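Local atomic coordinates of flavin-dependent thymidylate synthase (Helicobacter pylori, PDB entry 3AH5), a protein that catalyses the FAD-dependent reductive methylation of dUMP to dTMP, using methylenetetrahydrofolate as the methyl donor and NAD(P)H as the source of reducing equivalents. Residues A78-K83 against T156-S161; I4-T9 against N58-G63; Q70-H75 against Q168-L173; L64-L69 against Y148-S153. All coordinates share one frame; numbering follows the deposited sequence.

Contact 1: residues A78-K83 against T156-S161. With FAD (flavin-adenine dinucleotide), chain N.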
# COMPACT_ATOMS: atom_id res chain seq x y z
N ALA A 78 0.15 1.01 -7.69
CA ALA A 78 0.43 0.68 -9.07
C ALA A 78 1.95 0.60 -9.17
O ALA A 78 2.64 0.95 -8.22
CB ALA A 78 -0.09 1.77 -10.00
N SER A 79 2.46 0.13 -10.30
CA SER A 79 3.90 -0.01 -10.49
C SER A 79 4.35 0.63 -11.79
O SER A 79 3.67 0.53 -12.82
CB SER A 79 4.31 -1.48 -10.49
OG SER A 79 3.89 -2.13 -9.31
N LEU A 80 5.50 1.29 -11.75
CA LEU A 80 6.01 1.93 -12.94
C LEU A 80 7.52 1.99 -13.04
O LEU A 80 8.24 2.03 -12.04
CB LEU A 80 5.43 3.35 -13.08
CG LEU A 80 5.42 4.33 -11.90
CD1 LEU A 80 4.72 5.61 -12.34
CD2 LEU A 80 4.69 3.73 -10.72
N SER A 81 8.00 1.94 -14.28
CA SER A 81 9.41 2.04 -14.59
C SER A 81 9.39 3.14 -15.62
O SER A 81 8.88 2.97 -16.73
CB SER A 81 9.92 0.72 -15.18
OG SER A 81 9.75 -0.33 -14.24
N VAL A 82 9.91 4.30 -15.22
CA VAL A 82 9.91 5.50 -16.04
C VAL A 82 11.25 5.96 -16.58
O VAL A 82 12.28 5.91 -15.90
CB VAL A 82 9.32 6.67 -15.22
CG1 VAL A 82 9.03 7.88 -16.13
CG2 VAL A 82 8.07 6.20 -14.48
N LYS A 83 11.21 6.41 -17.83
CA LYS A 83 12.38 6.94 -18.51
C LYS A 83 12.97 7.98 -17.57
O LYS A 83 12.27 8.88 -17.10
CB LYS A 83 11.93 7.59 -19.82
CG LYS A 83 13.00 8.39 -20.55
CD LYS A 83 12.45 8.95 -21.86
CE LYS A 83 13.51 9.77 -22.59
NZ LYS A 83 12.98 10.47 -23.79
N THR A 156 7.86 11.98 -21.59
CA THR A 156 8.37 10.88 -20.78
C THR A 156 7.81 9.60 -21.40
O THR A 156 6.89 9.66 -22.23
CB THR A 156 7.90 10.99 -19.31
OG1 THR A 156 8.60 10.02 -18.52
CG2 THR A 156 6.41 10.72 -19.19
N HIS A 157 8.36 8.46 -21.00
CA HIS A 157 7.96 7.15 -21.51
C HIS A 157 7.97 6.25 -20.29
O HIS A 157 8.84 6.39 -19.43
CB HIS A 157 9.00 6.67 -22.53
CG HIS A 157 8.67 5.36 -23.17
ND1 HIS A 157 9.62 4.59 -23.82
CD2 HIS A 157 7.50 4.69 -23.30
CE1 HIS A 157 9.05 3.51 -24.32
NE2 HIS A 157 7.76 3.55 -24.02
N LEU A 158 7.02 5.33 -20.19
CA LEU A 158 7.00 4.45 -19.03
C LEU A 158 6.24 3.15 -19.20
O LEU A 158 5.31 3.06 -20.00
CB LEU A 158 6.42 5.19 -17.81
CG LEU A 158 4.95 5.59 -17.91
CD1 LEU A 158 4.30 5.57 -16.53
CD2 LEU A 158 4.83 6.95 -18.55
N ALA A 159 6.67 2.15 -18.44
CA ALA A 159 6.00 0.86 -18.42
C ALA A 159 5.09 1.03 -17.21
O ALA A 159 5.54 1.49 -16.15
CB ALA A 159 6.99 -0.26 -18.19
N TYR A 160 3.82 0.67 -17.35
CA TYR A 160 2.88 0.86 -16.27
C TYR A 160 2.01 -0.37 -16.02
O TYR A 160 1.33 -0.85 -16.93
CB TYR A 160 2.00 2.07 -16.62
CG TYR A 160 1.19 2.61 -15.48
CD1 TYR A 160 1.80 3.24 -14.39
CD2 TYR A 160 -0.21 2.51 -15.49
CE1 TYR A 160 1.04 3.75 -13.34
CE2 TYR A 160 -0.97 3.02 -14.45
CZ TYR A 160 -0.34 3.64 -13.38
OH TYR A 160 -1.09 4.17 -12.35
N SER A 161 2.03 -0.88 -14.79
CA SER A 161 1.24 -2.05 -14.41
C SER A 161 0.28 -1.68 -13.28
O SER A 161 0.66 -0.95 -12.36
CB SER A 161 2.15 -3.19 -13.97
OG SER A 161 3.04 -3.53 -15.01
PA FAD N . 8.27 3.03 -1.47
O1A FAD N . 9.12 4.25 -1.18
O2A FAD N . 7.06 3.19 -2.36
O5B FAD N . 8.06 2.26 -0.23
C5B FAD N . 7.29 1.09 -0.17
C4B FAD N . 8.06 -0.16 0.24
O4B FAD N . 6.96 -1.10 0.21
C3B FAD N . 9.09 -0.72 -0.78
O3B FAD N . 10.44 -0.65 -0.34
C2B FAD N . 8.65 -2.16 -1.02
O2B FAD N . 9.33 -3.15 -0.29
C1B FAD N . 7.17 -2.15 -0.73
N9A FAD N . 6.25 -1.89 -1.86
C8A FAD N . 5.55 -0.75 -2.18
N7A FAD N . 4.80 -0.84 -3.24
C5A FAD N . 5.01 -2.13 -3.68
C6A FAD N . 4.48 -2.86 -4.79
N6A FAD N . 3.61 -2.29 -5.63
N1A FAD N . 4.89 -4.15 -4.97
C2A FAD N . 5.78 -4.69 -4.08
N3A FAD N . 6.34 -4.11 -3.00
C4A FAD N . 5.89 -2.78 -2.86
N1 FAD N . 12.35 4.71 -11.26
C2 FAD N . 12.16 4.59 -12.59
O2 FAD N . 11.03 4.36 -13.07
N3 FAD N . 13.27 4.76 -13.46
C4 FAD N . 14.59 5.01 -13.03
O4 FAD N . 15.51 5.16 -13.87
C4X FAD N . 14.77 5.08 -11.61
N5 FAD N . 16.06 5.33 -11.07
C5X FAD N . 16.18 5.45 -9.67
C6 FAD N . 17.47 5.71 -9.11
C7 FAD N . 17.66 5.86 -7.74
C7M FAD N . 19.08 6.15 -7.23
C8 FAD N . 16.54 5.76 -6.86
C8M FAD N . 16.67 5.91 -5.36
C9 FAD N . 15.24 5.49 -7.41
C9A FAD N . 15.02 5.34 -8.79
N10 FAD N . 13.71 5.07 -9.41
C10 FAD N . 13.61 4.95 -10.78
C1' FAD N . 12.42 4.93 -8.70
C2' FAD N . 12.44 3.82 -7.71
O2' FAD N . 12.83 2.64 -8.41
C3' FAD N . 11.09 3.64 -7.02
O3' FAD N . 10.72 4.84 -6.37
C4' FAD N . 11.24 2.57 -5.96
O4' FAD N . 11.66 1.34 -6.59
C5' FAD N . 9.98 2.26 -5.19
O5' FAD N . 10.51 1.36 -4.25
P FAD N . 10.68 1.93 -2.81
O1P FAD N . 11.39 0.93 -2.02
O2P FAD N . 11.23 3.32 -2.94
O3P FAD N . 9.18 2.02 -2.28
O HOH W 1 11.06 11.18 -17.81
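One water molecule joins Lys-83 to Thr-156: it donates to Lys-83 O at 2.7 Å and is hydrogen-bonded to Thr-156 OG1 at 2.8 Å. Just beside it, Lys-83 N gives a nearly straight bond (173°) to His-157 O at 2.9 Å. From here the strands run antiparallel, with Ser-81 paired to Ala-159 and Ser-79 to Ser-161 as hydrogen-bonded pairs; Ser-161 N reaches Ser-79 O at 2.9 Å. Strand 79-82 is the outermost of this chain's sheet on this side and carries part of the ThyX signature motif. Val-82, in a non-hydrogen-bonded pair with Leu-158, therefore turns its N and O outward, where they meet the pyrimidine edge of the flavin: FAD N3 donates to Val-82 O at 2.9 Å, while Val-82 N points straight at FAD O2, at a modelled length too short to trust. Leu-80, Val-82, Leu-158 and Tyr-160 share the apolar face, which packs on helix 66-72. With Tyr-160 CG anti to its backbone N (chi1 -166°), the ring lies beside strand 79-82: Leu-80 CB meets its edge at CD1, 3.9 Å away, and Ala-78 CB comes within 3.5 Å of Tyr-160 OH. Val-82 CG2 lies alongside Leu-158 CB. On the other face, small Ser-79, Ser-81, Ala-159 and Ser-161 let a second subunit approach closely, with its Glu-53 and His-54 binding the serine hydroxyls.

Contact 2: residues I4-T9 against N58-G63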
# COMPACT_ATOMS: atom_id res chain seq x y z
N ILE A 4 -0.59 1.26 -24.88
CA ILE A 4 -0.74 -0.12 -25.33
C ILE A 4 -0.84 -1.04 -24.12
O ILE A 4 -0.13 -0.86 -23.14
CB ILE A 4 0.50 -0.58 -26.14
CG1 ILE A 4 0.76 0.35 -27.32
CG2 ILE A 4 0.30 -2.01 -26.61
CD1 ILE A 4 -0.26 0.24 -28.43
N CYS A 5 -1.73 -2.03 -24.18
CA CYS A 5 -1.84 -2.99 -23.09
C CYS A 5 -1.02 -4.19 -23.56
O CYS A 5 -1.45 -4.95 -24.43
CB CYS A 5 -3.29 -3.40 -22.83
SG CYS A 5 -3.43 -4.77 -21.63
N LYS A 6 0.17 -4.34 -22.97
CA LYS A 6 1.10 -5.41 -23.32
C LYS A 6 0.68 -6.78 -22.81
O LYS A 6 0.95 -7.79 -23.45
CB LYS A 6 2.49 -5.04 -22.80
CG LYS A 6 3.10 -3.86 -23.55
CD LYS A 6 4.02 -3.02 -22.68
CE LYS A 6 5.23 -3.77 -22.19
NZ LYS A 6 6.20 -2.85 -21.53
N HIS A 7 0.02 -6.82 -21.66
CA HIS A 7 -0.43 -8.09 -21.11
C HIS A 7 -1.55 -7.87 -20.11
O HIS A 7 -1.69 -6.79 -19.53
CB HIS A 7 0.73 -8.81 -20.42
CG HIS A 7 0.44 -10.25 -20.10
ND1 HIS A 7 0.58 -11.26 -21.03
CD2 HIS A 7 -0.01 -10.84 -18.97
CE1 HIS A 7 0.22 -12.41 -20.49
NE2 HIS A 7 -0.14 -12.18 -19.24
N TYR A 8 -2.36 -8.91 -19.92
CA TYR A 8 -3.44 -8.84 -18.96
C TYR A 8 -3.79 -10.23 -18.45
O TYR A 8 -3.61 -11.23 -19.14
CB TYR A 8 -4.69 -8.17 -19.54
CG TYR A 8 -5.25 -8.84 -20.78
CD1 TYR A 8 -4.80 -8.48 -22.06
CD2 TYR A 8 -6.25 -9.80 -20.68
CE1 TYR A 8 -5.34 -9.06 -23.19
CE2 TYR A 8 -6.79 -10.39 -21.81
CZ TYR A 8 -6.33 -10.02 -23.06
OH TYR A 8 -6.89 -10.58 -24.19
N THR A 9 -4.29 -10.27 -17.22
CA THR A 9 -4.67 -11.50 -16.56
C THR A 9 -6.03 -11.98 -17.09
O THR A 9 -6.97 -11.19 -17.20
CB THR A 9 -4.78 -11.29 -15.04
OG1 THR A 9 -3.56 -10.71 -14.55
CG2 THR A 9 -5.02 -12.61 -14.33
N ASN A 58 -0.59 -4.92 -17.89
CA ASN A 58 0.73 -4.36 -18.18
C ASN A 58 0.60 -3.46 -19.39
O ASN A 58 0.31 -3.92 -20.50
CB ASN A 58 1.73 -5.48 -18.47
CG ASN A 58 1.85 -6.46 -17.32
OD1 ASN A 58 2.29 -6.10 -16.22
ND2 ASN A 58 1.46 -7.71 -17.57
N PHE A 59 0.79 -2.16 -19.17
CA PHE A 59 0.68 -1.17 -20.23
C PHE A 59 2.03 -0.55 -20.53
O PHE A 59 3.00 -0.73 -19.80
CB PHE A 59 -0.22 -0.00 -19.80
CG PHE A 59 -1.64 -0.38 -19.49
CD1 PHE A 59 -2.57 -0.54 -20.51
CD2 PHE A 59 -2.07 -0.48 -18.17
CE1 PHE A 59 -3.92 -0.78 -20.23
CE2 PHE A 59 -3.41 -0.73 -17.88
CZ PHE A 59 -4.34 -0.88 -18.91
N GLU A 60 2.06 0.20 -21.63
CA GLU A 60 3.23 0.96 -22.05
C GLU A 60 2.64 2.32 -22.38
O GLU A 60 1.58 2.40 -23.01
CB GLU A 60 3.87 0.36 -23.30
CG GLU A 60 4.94 1.26 -23.90
CD GLU A 60 5.77 0.57 -24.97
OE1 GLU A 60 6.50 -0.41 -24.65
OE2 GLU A 60 5.70 1.00 -26.14
N ILE A 61 3.28 3.39 -21.95
CA ILE A 61 2.75 4.73 -22.22
C ILE A 61 3.77 5.61 -22.92
O ILE A 61 4.86 5.85 -22.40
CB ILE A 61 2.27 5.42 -20.93
CG1 ILE A 61 1.22 4.54 -20.23
CG2 ILE A 61 1.65 6.77 -21.26
CD1 ILE A 61 0.74 5.09 -18.90
N LYS A 62 3.42 6.09 -24.10
CA LYS A 62 4.32 6.94 -24.87
C LYS A 62 3.75 8.33 -25.08
O LYS A 62 2.55 8.49 -25.29
CB LYS A 62 4.60 6.31 -26.23
CG LYS A 62 5.36 5.00 -26.17
CD LYS A 62 5.65 4.48 -27.56
CE LYS A 62 6.68 3.36 -27.52
NZ LYS A 62 7.03 2.86 -28.88
N GLY A 63 4.62 9.34 -25.01
CA GLY A 63 4.20 10.71 -25.24
C GLY A 63 3.52 11.48 -24.12
O GLY A 63 2.96 12.54 -24.38
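A classic beta bulge interrupts the antiparallel pairing of strands 2-8 and 56-65, where Lys-6 and His-7 both face Asn-58. Asn-58 O takes a sound bond from His-7 N at 3.1 Å, on a lone pair in the carbonyl plane, and a weak, strongly bent one from Lys-6 N; in return Asn-58 N donates to His-7 O at 2.7 Å. Before the bulge the pairing is regular, with Ile-4 and Glu-60 exchanging two backbone bonds. The Lys-6 chain, bent at chi2 and chi3 (149° and 64°), crosses Glu-60 with CD 3.4 Å from Glu-60 CB, and NZ ends in a long salt bridge to Glu-60 OE1 (4.0 Å). Lys-62 joins the same carboxylate, so long, charged chains suit this partly exposed face. On the opposite face Cys-5 CB touches Phe-59 CE1 at 3.7 Å, and Cys-5 SG stands oblique to the ring, 4.8 Å from the centroid. A small thiol side chain can lie close beside a phenyl ring here. Phe-59 also packs on Leu-190 of helix 181-193 and on Ile-162 of strand 155-163, the next strand of the sheet, while the His-7 ring meets His-7 of a second subunit.

Contact 3: residues Q70-H75 against Q168-L173. With UMP (2'-deoxyuridine 5'-monophosphate), chain O.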
# COMPACT_ATOMS: atom_id res chain seq x y z
N GLN A 70 3.82 13.80 -13.02
CA GLN A 70 3.70 14.27 -11.64
C GLN A 70 2.41 13.77 -11.02
O GLN A 70 2.37 13.41 -9.84
CB GLN A 70 3.70 15.80 -11.61
CG GLN A 70 5.01 16.45 -12.00
CD GLN A 70 5.97 16.55 -10.84
OE1 GLN A 70 5.87 15.80 -9.87
NE2 GLN A 70 6.92 17.48 -10.94
N GLU A 71 1.35 13.77 -11.82
CA GLU A 71 0.03 13.35 -11.35
C GLU A 71 -0.17 11.85 -11.40
O GLU A 71 -0.77 11.29 -10.50
CB GLU A 71 -1.05 14.06 -12.16
CG GLU A 71 -0.90 15.58 -12.11
CD GLU A 71 -1.98 16.32 -12.90
OE1 GLU A 71 -1.94 17.57 -12.92
OE2 GLU A 71 -2.86 15.66 -13.49
N LEU A 72 0.34 11.21 -12.44
CA LEU A 72 0.22 9.76 -12.57
C LEU A 72 0.93 9.05 -11.40
O LEU A 72 0.41 8.08 -10.84
CB LEU A 72 0.82 9.29 -13.89
CG LEU A 72 0.84 7.78 -14.16
CD1 LEU A 72 -0.58 7.22 -14.13
CD2 LEU A 72 1.50 7.52 -15.52
N SER A 73 2.12 9.54 -11.04
CA SER A 73 2.89 8.95 -9.96
C SER A 73 2.21 8.99 -8.59
O SER A 73 2.56 8.22 -7.71
CB SER A 73 4.26 9.62 -9.85
OG SER A 73 5.07 9.29 -10.96
N ARG A 74 1.24 9.89 -8.42
CA ARG A 74 0.53 9.98 -7.15
C ARG A 74 -0.34 8.76 -6.85
O ARG A 74 -0.69 8.52 -5.69
CB ARG A 74 -0.31 11.26 -7.10
CG ARG A 74 0.55 12.48 -6.96
CD ARG A 74 1.39 12.44 -5.68
NE ARG A 74 0.55 12.61 -4.49
CZ ARG A 74 0.13 13.79 -4.04
NH1 ARG A 74 0.48 14.90 -4.66
NH2 ARG A 74 -0.66 13.85 -2.98
N HIS A 75 -0.70 8.01 -7.88
CA HIS A 75 -1.47 6.80 -7.68
C HIS A 75 -0.43 5.78 -7.24
O HIS A 75 0.26 5.17 -8.07
CB HIS A 75 -2.15 6.38 -8.98
CG HIS A 75 -3.30 7.25 -9.34
ND1 HIS A 75 -3.14 8.54 -9.81
CD2 HIS A 75 -4.64 7.06 -9.21
CE1 HIS A 75 -4.33 9.11 -9.94
NE2 HIS A 75 -5.25 8.23 -9.59
N GLN A 168 -9.90 1.08 -11.67
CA GLN A 168 -11.23 1.68 -11.65
C GLN A 168 -11.09 3.01 -10.90
O GLN A 168 -11.73 4.01 -11.24
CB GLN A 168 -12.22 0.80 -10.90
CG GLN A 168 -12.59 -0.50 -11.56
CD GLN A 168 -13.66 -1.22 -10.76
OE1 GLN A 168 -13.54 -1.36 -9.54
NE2 GLN A 168 -14.70 -1.68 -11.43
N ASN A 169 -10.25 3.00 -9.87
CA ASN A 169 -9.99 4.20 -9.07
C ASN A 169 -9.36 5.28 -9.94
O ASN A 169 -9.74 6.46 -9.89
CB ASN A 169 -9.04 3.87 -7.92
CG ASN A 169 -8.83 5.03 -6.98
OD1 ASN A 169 -7.69 5.45 -6.74
ND2 ASN A 169 -9.91 5.56 -6.44
N PHE A 170 -8.37 4.87 -10.74
CA PHE A 170 -7.67 5.81 -11.61
C PHE A 170 -8.61 6.42 -12.64
O PHE A 170 -8.63 7.64 -12.83
CB PHE A 170 -6.51 5.10 -12.33
CG PHE A 170 -5.74 6.01 -13.24
CD1 PHE A 170 -4.67 6.75 -12.75
CD2 PHE A 170 -6.13 6.17 -14.57
CE1 PHE A 170 -4.00 7.65 -13.58
CE2 PHE A 170 -5.47 7.06 -15.40
CZ PHE A 170 -4.41 7.81 -14.91
N LEU A 171 -9.39 5.57 -13.31
CA LEU A 171 -10.33 6.03 -14.33
C LEU A 171 -11.42 6.92 -13.74
O LEU A 171 -11.85 7.89 -14.36
CB LEU A 171 -10.97 4.84 -15.04
CG LEU A 171 -9.99 3.93 -15.78
CD1 LEU A 171 -10.76 2.78 -16.41
CD2 LEU A 171 -9.25 4.72 -16.84
N THR A 172 -11.86 6.60 -12.53
CA THR A 172 -12.88 7.39 -11.86
C THR A 172 -12.32 8.77 -11.51
O THR A 172 -12.99 9.79 -11.68
CB THR A 172 -13.37 6.71 -10.57
OG1 THR A 172 -14.10 5.52 -10.90
CG2 THR A 172 -14.25 7.64 -9.76
N LEU A 173 -11.09 8.78 -11.02
CA LEU A 173 -10.42 10.02 -10.62
C LEU A 173 -9.93 10.88 -11.79
O LEU A 173 -9.99 12.11 -11.73
CB LEU A 173 -9.21 9.68 -9.74
CG LEU A 173 -9.47 9.25 -8.29
CD1 LEU A 173 -8.21 8.59 -7.72
CD2 LEU A 173 -9.87 10.47 -7.47
N1 UMP O . -2.04 16.41 -8.42
C2 UMP O . -2.58 15.38 -9.18
N3 UMP O . -3.60 15.61 -10.08
C4 UMP O . -4.15 16.86 -10.29
C5 UMP O . -3.67 17.98 -9.56
C6 UMP O . -2.56 17.70 -8.58
O2 UMP O . -2.16 14.24 -9.06
O4 UMP O . -5.06 17.01 -11.10
C1' UMP O . -0.93 16.17 -7.41
C2' UMP O . 0.36 15.41 -7.85
C3' UMP O . 1.54 16.43 -7.79
C4' UMP O . 0.82 17.73 -7.45
O3' UMP O . 2.44 16.08 -6.73
O4' UMP O . -0.45 17.40 -6.82
C5' UMP O . 0.65 18.42 -8.78
O5' UMP O . -0.11 19.57 -8.62
P UMP O . -0.26 20.17 -10.09
OP1 UMP O . -0.77 19.15 -11.04
OP2 UMP O . -1.22 21.44 -10.00
OP3 UMP O . 1.17 20.69 -10.59
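Residues Leu-72 to His-75, following on helix 66-72, form a type I turn, which brings His-75 CA to 7.4 Å from Phe-170 CA on helix 164-174. The two rings form a T-shaped pair, with centroids 4.7 Å apart and planes at 62°: the edge of Phe-170 points down on the imidazole, its CD1 standing over the centre of the His-75 face. Phe-170 CG is anti to the backbone N (chi1 180°), which carries the phenyl away from its own helix toward His-75. The next ring atom, Phe-170 CE1, touches Leu-72 CD1 at 3.5 Å, and Leu-173 CD1 lies 3.5 Å from His-75 NE2. Phe-170 and Leu-173 thus pack on the imidazole in this buried place, and Leu-72 backs the phenyl ring. Facing the nucleotide instead, Arg-74 CG lies against the deoxyribose, and the bends at chi2 and chi3 bring Arg-74 NH1 to O3' of dUMP at 3.1 Å; the Glu-71 chain runs extended along the uracil. Because the two segments meet through carbon and ring surfaces, packing probably helps to fix the His-75 ring, which belongs to the FAD site, while the polar chains of Glu-71 and Arg-74 remain available to dUMP and, for Arg-74, also the flavin.

Contact 4: residues L64-L69 against Y148-S153. With UMP (2'-deoxyuridine 5'-monophosphate), chain G.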
# COMPACT_ATOMS: atom_id res chain seq x y z
N LEU A 64 3.57 10.97 -22.90
CA LEU A 64 2.95 11.67 -21.78
C LEU A 64 3.91 12.74 -21.29
O LEU A 64 5.11 12.50 -21.20
CB LEU A 64 2.65 10.69 -20.64
CG LEU A 64 1.84 11.22 -19.45
CD1 LEU A 64 0.42 11.53 -19.89
CD2 LEU A 64 1.82 10.18 -18.33
N SER A 65 3.40 13.93 -20.98
CA SER A 65 4.26 15.00 -20.50
C SER A 65 4.75 14.70 -19.09
O SER A 65 4.10 13.96 -18.34
CB SER A 65 3.50 16.34 -20.48
OG SER A 65 2.57 16.39 -19.42
N ARG A 66 5.89 15.26 -18.71
CA ARG A 66 6.41 15.03 -17.38
C ARG A 66 5.51 15.70 -16.36
O ARG A 66 5.40 15.26 -15.22
CB ARG A 66 7.85 15.55 -17.26
CG ARG A 66 8.87 14.45 -17.56
CD ARG A 66 10.28 14.98 -17.51
NE ARG A 66 10.74 15.27 -16.16
CZ ARG A 66 11.25 14.36 -15.33
NH1 ARG A 66 11.35 13.09 -15.72
NH2 ARG A 66 11.68 14.72 -14.13
N GLY A 67 4.83 16.76 -16.79
CA GLY A 67 3.91 17.46 -15.92
C GLY A 67 2.77 16.52 -15.56
O GLY A 67 2.23 16.57 -14.45
N ALA A 68 2.39 15.66 -16.51
CA ALA A 68 1.32 14.68 -16.30
C ALA A 68 1.87 13.47 -15.54
O ALA A 68 1.11 12.70 -14.94
CB ALA A 68 0.74 14.24 -17.64
N LEU A 69 3.19 13.30 -15.57
CA LEU A 69 3.83 12.20 -14.84
C LEU A 69 3.70 12.52 -13.35
O LEU A 69 3.48 11.64 -12.53
CB LEU A 69 5.31 12.09 -15.22
CG LEU A 69 6.11 11.01 -14.47
CD1 LEU A 69 5.62 9.64 -14.88
CD2 LEU A 69 7.58 11.15 -14.80
N TYR A 148 17.20 20.63 -14.38
CA TYR A 148 16.47 21.70 -13.69
C TYR A 148 15.90 22.77 -14.60
O TYR A 148 15.03 23.53 -14.18
CB TYR A 148 17.35 22.35 -12.62
CG TYR A 148 17.44 21.54 -11.34
CD1 TYR A 148 18.14 20.33 -11.30
CD2 TYR A 148 16.78 21.96 -10.18
CE1 TYR A 148 18.18 19.56 -10.15
CE2 TYR A 148 16.81 21.19 -9.01
CZ TYR A 148 17.51 19.99 -9.00
OH TYR A 148 17.55 19.22 -7.86
N ALA A 149 16.36 22.85 -15.84
CA ALA A 149 15.87 23.86 -16.77
C ALA A 149 14.84 23.27 -17.75
O ALA A 149 14.30 23.97 -18.61
CB ALA A 149 17.03 24.47 -17.56
N MET A 150 14.59 21.97 -17.60
CA MET A 150 13.67 21.25 -18.46
C MET A 150 12.20 21.58 -18.17
O MET A 150 11.76 21.55 -17.02
CB MET A 150 13.93 19.75 -18.31
CG MET A 150 12.94 18.81 -18.99
SD MET A 150 13.40 17.06 -18.76
CE MET A 150 13.32 16.89 -16.97
N PRO A 151 11.42 21.93 -19.21
CA PRO A 151 10.00 22.26 -19.06
C PRO A 151 9.17 21.01 -18.81
O PRO A 151 9.49 19.94 -19.33
CB PRO A 151 9.65 22.90 -20.40
CG PRO A 151 10.50 22.12 -21.36
CD PRO A 151 11.84 22.09 -20.62
N GLU A 152 8.09 21.12 -18.05
CA GLU A 152 7.28 19.95 -17.78
C GLU A 152 6.54 19.44 -19.01
O GLU A 152 5.89 18.40 -18.97
CB GLU A 152 6.30 20.22 -16.63
CG GLU A 152 7.02 20.58 -15.34
CD GLU A 152 6.27 20.15 -14.09
OE1 GLU A 152 5.04 20.34 -14.02
OE2 GLU A 152 6.93 19.63 -13.16
N SER A 153 6.63 20.16 -20.12
CA SER A 153 5.99 19.70 -21.35
C SER A 153 6.87 18.62 -21.97
O SER A 153 6.47 17.91 -22.89
CB SER A 153 5.78 20.86 -22.34
OG SER A 153 6.91 21.71 -22.39
N1 UMP G . 13.44 8.43 -10.42
C2 UMP G . 13.68 8.70 -9.08
N3 UMP G . 14.94 9.00 -8.63
C4 UMP G . 16.04 9.05 -9.46
C5 UMP G . 15.91 8.79 -10.84
C6 UMP G . 14.52 8.46 -11.32
O2 UMP G . 12.77 8.67 -8.27
O4 UMP G . 17.14 9.32 -9.00
C1' UMP G . 12.06 8.08 -10.94
C2' UMP G . 10.83 8.94 -10.50
C3' UMP G . 10.34 9.70 -11.77
C4' UMP G . 11.38 9.32 -12.81
O3' UMP G . 9.05 9.19 -12.15
O4' UMP G . 11.99 8.07 -12.40
C5' UMP G . 12.37 10.47 -12.80
O5' UMP G . 13.46 10.21 -13.63
P UMP G . 14.38 11.50 -13.47
OP1 UMP G . 14.71 11.78 -12.06
OP2 UMP G . 15.72 11.28 -14.32
OP3 UMP G . 13.60 12.74 -14.11
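The chain leaves strand 56-65 at Ser-65 and enters helix 66-72, while 148-153 runs past as a loop beyond a short 3-10 turn, so that Gly-67 CA and Glu-152 CA approach to 4.6 Å. Gly-67 N donates to Glu-152 O at 2.9 Å, along a lone pair in the carbonyl plane: the first turn of the helix has N-H groups to spare, and the loop supplies an acceptor. With no side chain on Gly-67, Glu-152 CB can settle 3.7 Å from its CA. Ser-65 is the N-cap; its OG, held between backbone N and carbonyl carbon (chi1 74°), accepts from Ala-68 N at 3.0 Å and has a second partner in Glu-182. Arg-66 springs from this helix start, part of the dUMP pocket. Met-150 crosses it at about a right angle, laying the methyl CE over one guanidinium face, 3.2 Å from NE. An unbranched thioether suits the place, covering the flat cation without competing for its N-H groups. These remain directed in plane: Arg-66 NH1 and NH2 both reach OP3 of the phosphate at 2.8 Å, through strongly bent, weak bonds. Glu-152 of a neighbouring subunit forms a salt bridge with the same guanidinium, and Glu-152 here returns one to Arg-66 of that subunit.

In the fold
Contacts 1 and 2 lie in one antiparallel sheet, their centres about 10 Å apart: strands 56-65 and 155-163 are inner neighbours, 2-8 and 79-82 outermost within the chain. Strand 56-65 runs on into helix 66-72, which contacts 3 and 4 share, with centres about 17 Å apart; Leu-72 packs on Leu-158 and Tyr-160 against one face of the sheet. Contact 2 closes first along the chain; contacts 3 and 4 then interlock, with contact 1 nested inside contact 3's loop. Contacts 1 and 2 both touch a second subunit; contacts 1, 3 and 4 touch a third. Contacts 1 and 3 hold FAD- and dUMP-site residues, contact 4 dUMP-pocket residues, as expected where subunits share active sites.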